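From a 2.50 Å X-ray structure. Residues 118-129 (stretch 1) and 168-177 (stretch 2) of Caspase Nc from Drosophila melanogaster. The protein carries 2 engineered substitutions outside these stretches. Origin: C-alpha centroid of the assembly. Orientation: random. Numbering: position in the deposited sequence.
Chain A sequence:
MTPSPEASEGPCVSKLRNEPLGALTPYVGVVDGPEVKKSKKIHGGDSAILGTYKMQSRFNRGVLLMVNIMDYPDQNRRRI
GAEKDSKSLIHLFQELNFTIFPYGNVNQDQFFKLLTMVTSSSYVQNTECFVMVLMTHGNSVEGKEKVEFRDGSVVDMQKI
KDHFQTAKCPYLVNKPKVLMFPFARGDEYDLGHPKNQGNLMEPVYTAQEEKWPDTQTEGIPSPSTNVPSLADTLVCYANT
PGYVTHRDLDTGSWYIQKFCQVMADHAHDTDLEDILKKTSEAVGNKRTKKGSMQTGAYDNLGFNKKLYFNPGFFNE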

# COMPACT_ATOMS: atom_id res chain seq x y z
N VAL A 118 -14.57 3.55 -4.12
CA VAL A 118 -13.87 3.79 -2.88
C VAL A 118 -13.39 5.23 -2.75
O VAL A 118 -13.68 5.89 -1.75
N THR A 119 -12.70 5.73 -3.77
CA THR A 119 -12.20 7.10 -3.71
C THR A 119 -13.30 8.13 -3.72
O THR A 119 -13.09 9.26 -3.27
N SER A 120 -14.48 7.75 -4.20
CA SER A 120 -15.63 8.65 -4.21
C SER A 120 -16.54 8.44 -2.99
O SER A 120 -17.55 9.13 -2.82
N SER A 121 -16.15 7.49 -2.14
CA SER A 121 -16.92 7.16 -0.95
C SER A 121 -16.95 8.24 0.12
O SER A 121 -16.02 9.03 0.28
N SER A 122 -18.05 8.26 0.87
CA SER A 122 -18.18 9.19 1.96
C SER A 122 -17.01 8.87 2.90
O SER A 122 -16.46 9.76 3.54
N TYR A 123 -16.63 7.60 2.97
CA TYR A 123 -15.53 7.19 3.85
C TYR A 123 -14.23 7.91 3.56
O TYR A 123 -13.57 8.42 4.47
N VAL A 124 -13.85 7.94 2.29
CA VAL A 124 -12.61 8.60 1.90
C VAL A 124 -12.74 10.12 1.98
O VAL A 124 -11.75 10.82 2.21
N GLN A 125 -13.95 10.62 1.78
CA GLN A 125 -14.18 12.05 1.82
C GLN A 125 -13.70 12.65 3.13
O GLN A 125 -13.14 13.75 3.15
N ASN A 126 -13.88 11.92 4.22
CA ASN A 126 -13.47 12.42 5.51
C ASN A 126 -12.27 11.73 6.15
O ASN A 126 -11.90 12.05 7.28
N THR A 127 -11.65 10.80 5.43
CA THR A 127 -10.52 10.10 5.99
C THR A 127 -9.29 10.98 5.99
O THR A 127 -9.18 11.92 5.18
N GLU A 128 -8.37 10.68 6.89
CA GLU A 128 -7.14 11.45 6.99
C GLU A 128 -6.04 10.89 6.11
O GLU A 128 -5.09 11.61 5.80
N CYS A 129 -6.16 9.63 5.70
CA CYS A 129 -5.10 8.99 4.92
C CYS A 129 -5.60 7.85 4.02
O CYS A 129 -6.50 7.09 4.40
N LYS A 168 -9.73 13.65 -10.50
CA LYS A 168 -10.50 12.44 -10.23
C LYS A 168 -10.68 12.13 -8.74
O LYS A 168 -11.67 11.51 -8.36
N CYS A 169 -9.74 12.56 -7.90
CA CYS A 169 -9.85 12.29 -6.48
C CYS A 169 -9.92 13.54 -5.62
O CYS A 169 -9.05 13.77 -4.78
N PRO A 170 -10.99 14.32 -5.79
CA PRO A 170 -11.20 15.56 -5.03
C PRO A 170 -10.99 15.33 -3.54
O PRO A 170 -10.38 16.16 -2.86
N TYR A 171 -11.49 14.20 -3.06
CA TYR A 171 -11.40 13.85 -1.64
C TYR A 171 -10.00 13.57 -1.10
O TYR A 171 -9.82 13.49 0.11
N LEU A 172 -9.00 13.43 -1.98
CA LEU A 172 -7.64 13.14 -1.52
C LEU A 172 -6.64 14.27 -1.74
O LEU A 172 -5.45 14.13 -1.43
N VAL A 173 -7.12 15.40 -2.24
CA VAL A 173 -6.27 16.57 -2.46
C VAL A 173 -5.65 16.97 -1.12
O VAL A 173 -6.35 17.14 -0.12
N ASN A 174 -4.32 17.10 -1.10
CA ASN A 174 -3.59 17.46 0.11
C ASN A 174 -3.67 16.42 1.22
O ASN A 174 -3.47 16.74 2.39
N LYS A 175 -4.00 15.19 0.86
CA LYS A 175 -4.06 14.12 1.84
C LYS A 175 -2.98 13.10 1.50
O LYS A 175 -2.63 12.91 0.34
N PRO A 176 -2.45 12.42 2.51
CA PRO A 176 -1.40 11.41 2.29
C PRO A 176 -1.94 10.23 1.49
O PRO A 176 -2.92 9.60 1.90
N LYS A 177 -1.31 9.92 0.36
CA LYS A 177 -1.73 8.78 -0.47
C LYS A 177 -0.57 7.80 -0.66
O LYS A 177 0.49 8.16 -1.19

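Val 124 (chi1 t) and Leu 172 (chi1 m, chi2 t) form the apolar centre, with Val 124 CG1 3.6 Å from Leu 172 CD2; CA-to-CB of Leu 172 runs sideways, but its end comes nearer to stretch 1. The same Val 124 CG1 lies 3.9 Å from Tyr 171 CB. Beside them Thr 119 (p) sets its CB 3.6 Å from SG of Cys 169 (m). Farther along, Cys 129 SG (chi1 t) meets CB of Pro 176 at 4.1 Å, and the proline, pointing toward stretch 1, brings its CD within 3.1 Å of Glu 128 O.

Tyr 171 (m) also points toward stretch 1. Gln 125, extended with chi1 and chi2 both t, covers one ring face in a CH-pi contact, its CB methylene 3.6 Å from the Tyr 171 ring centroid and close to the ring normal, so that its C-H bonds can meet the pi cloud; Ser 120 O approaches the ring edge, 3.4 Å from Tyr 171 CE1. Ser 121 OG caps the following helix by accepting from Val 124 N (2.9 Å).

Lys 175 (m, then t throughout) reaches a cluster of backbone carbonyls of stretch 1, its extended chain delivering the ammonium to oxygens that converge on it: its NZ donates to Thr 127 O (2.7 Å), Gln 125 O (2.9 Å) and, weakly, Val 124 O (3.0 Å). Near Thr 119 and Cys 169, one water donates to Thr 119 OG1 (2.8 Å) and Lys 168 O (2.9 Å), bridging the stretches, and hydrogen-bonds Ser 120 OG (3.1 Å).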

# COMPACT_ATOMS: atom_id res chain seq x y z
CB VAL A 118 -12.70 2.80 -2.73
CG1 VAL A 118 -11.79 3.22 -1.59
CG2 VAL A 118 -13.25 1.40 -2.48
CB THR A 119 -11.18 7.39 -4.84
OG1 THR A 119 -11.68 6.89 -6.09
CG2 THR A 119 -9.86 6.71 -4.54
CB SER A 120 -16.45 8.43 -5.47
OG SER A 120 -15.94 9.22 -6.53
CB SER A 121 -16.37 5.87 -0.30
OG SER A 121 -15.29 6.16 0.59
CB SER A 122 -19.52 8.98 2.69
OG SER A 122 -19.65 7.63 3.13
CB TYR A 123 -15.28 5.68 3.75
CG TYR A 123 -16.42 4.80 4.21
CD1 TYR A 123 -17.30 4.21 3.29
CD2 TYR A 123 -16.63 4.54 5.57
CE1 TYR A 123 -18.35 3.38 3.71
CE2 TYR A 123 -17.67 3.72 6.00
CZ TYR A 123 -18.52 3.14 5.07
OH TYR A 123 -19.55 2.33 5.48
CB VAL A 124 -12.21 8.18 0.47
CG1 VAL A 124 -11.12 9.10 -0.04
CG2 VAL A 124 -11.72 6.73 0.47
CB GLN A 125 -15.68 12.35 1.64
CG GLN A 125 -16.07 13.80 1.85
CD GLN A 125 -17.52 14.07 1.47
OE1 GLN A 125 -18.43 13.32 1.82
NE2 GLN A 125 -17.74 15.17 0.75
CB ASN A 126 -14.66 12.37 6.46
CG ASN A 126 -15.85 13.15 5.92
OD1 ASN A 126 -15.70 14.30 5.47
ND2 ASN A 126 -17.02 12.54 5.95
CB THR A 127 -10.21 8.79 5.22
OG1 THR A 127 -9.30 8.01 5.99
CG2 THR A 127 -9.59 9.09 3.84
CB GLU A 128 -6.64 11.47 8.44
CG GLU A 128 -7.52 12.27 9.41
CD GLU A 128 -7.08 12.12 10.86
OE1 GLU A 128 -7.19 11.01 11.41
OE2 GLU A 128 -6.63 13.12 11.44
CB CYS A 129 -4.04 8.45 5.90
SG CYS A 129 -2.69 7.50 5.18
CB LYS A 168 -9.85 11.25 -10.92
CG LYS A 168 -9.81 11.37 -12.44
CD LYS A 168 -9.10 10.18 -13.06
CE LYS A 168 -8.94 10.32 -14.58
NZ LYS A 168 -8.07 9.24 -15.14
CB CYS A 169 -8.71 11.40 -6.00
SG CYS A 169 -8.92 9.70 -6.51
CB PRO A 170 -12.65 15.91 -5.34
CG PRO A 170 -12.92 15.25 -6.66
CD PRO A 170 -12.20 13.95 -6.54
CB TYR A 171 -12.29 12.64 -1.33
CG TYR A 171 -13.77 12.86 -1.62
CD1 TYR A 171 -14.67 11.79 -1.61
CD2 TYR A 171 -14.27 14.13 -1.89
CE1 TYR A 171 -16.03 11.99 -1.85
CE2 TYR A 171 -15.63 14.34 -2.13
CZ TYR A 171 -16.50 13.27 -2.11
OH TYR A 171 -17.84 13.50 -2.31
CB LEU A 172 -7.14 11.85 -2.17
CG LEU A 172 -7.89 10.58 -1.73
CD1 LEU A 172 -7.37 9.39 -2.50
CD2 LEU A 172 -7.72 10.36 -0.25
CB VAL A 173 -7.10 17.73 -3.04
CG1 VAL A 173 -6.25 18.98 -3.13
CG2 VAL A 173 -7.64 17.34 -4.42
CB ASN A 174 -4.06 18.81 0.66
CG ASN A 174 -3.72 19.95 -0.27
OD1 ASN A 174 -4.61 20.65 -0.76
ND2 ASN A 174 -2.43 20.13 -0.53
CB LYS A 175 -5.43 13.42 1.82
CG LYS A 175 -6.55 14.20 2.47
CD LYS A 175 -7.83 13.37 2.51
CE LYS A 175 -9.02 14.17 3.02
NZ LYS A 175 -10.23 13.31 3.07
CB PRO A 176 -1.02 10.98 3.71
CG PRO A 176 -1.59 12.05 4.61
CD PRO A 176 -2.81 12.55 3.93
CB LYS A 177 -2.25 9.26 -1.83
CG LYS A 177 -3.48 10.16 -1.75
CD LYS A 177 -3.95 10.61 -3.12
CE LYS A 177 -3.03 11.65 -3.70
NZ LYS A 177 -3.12 12.89 -2.89
O HOH W 1 -12.87 9.28 -6.94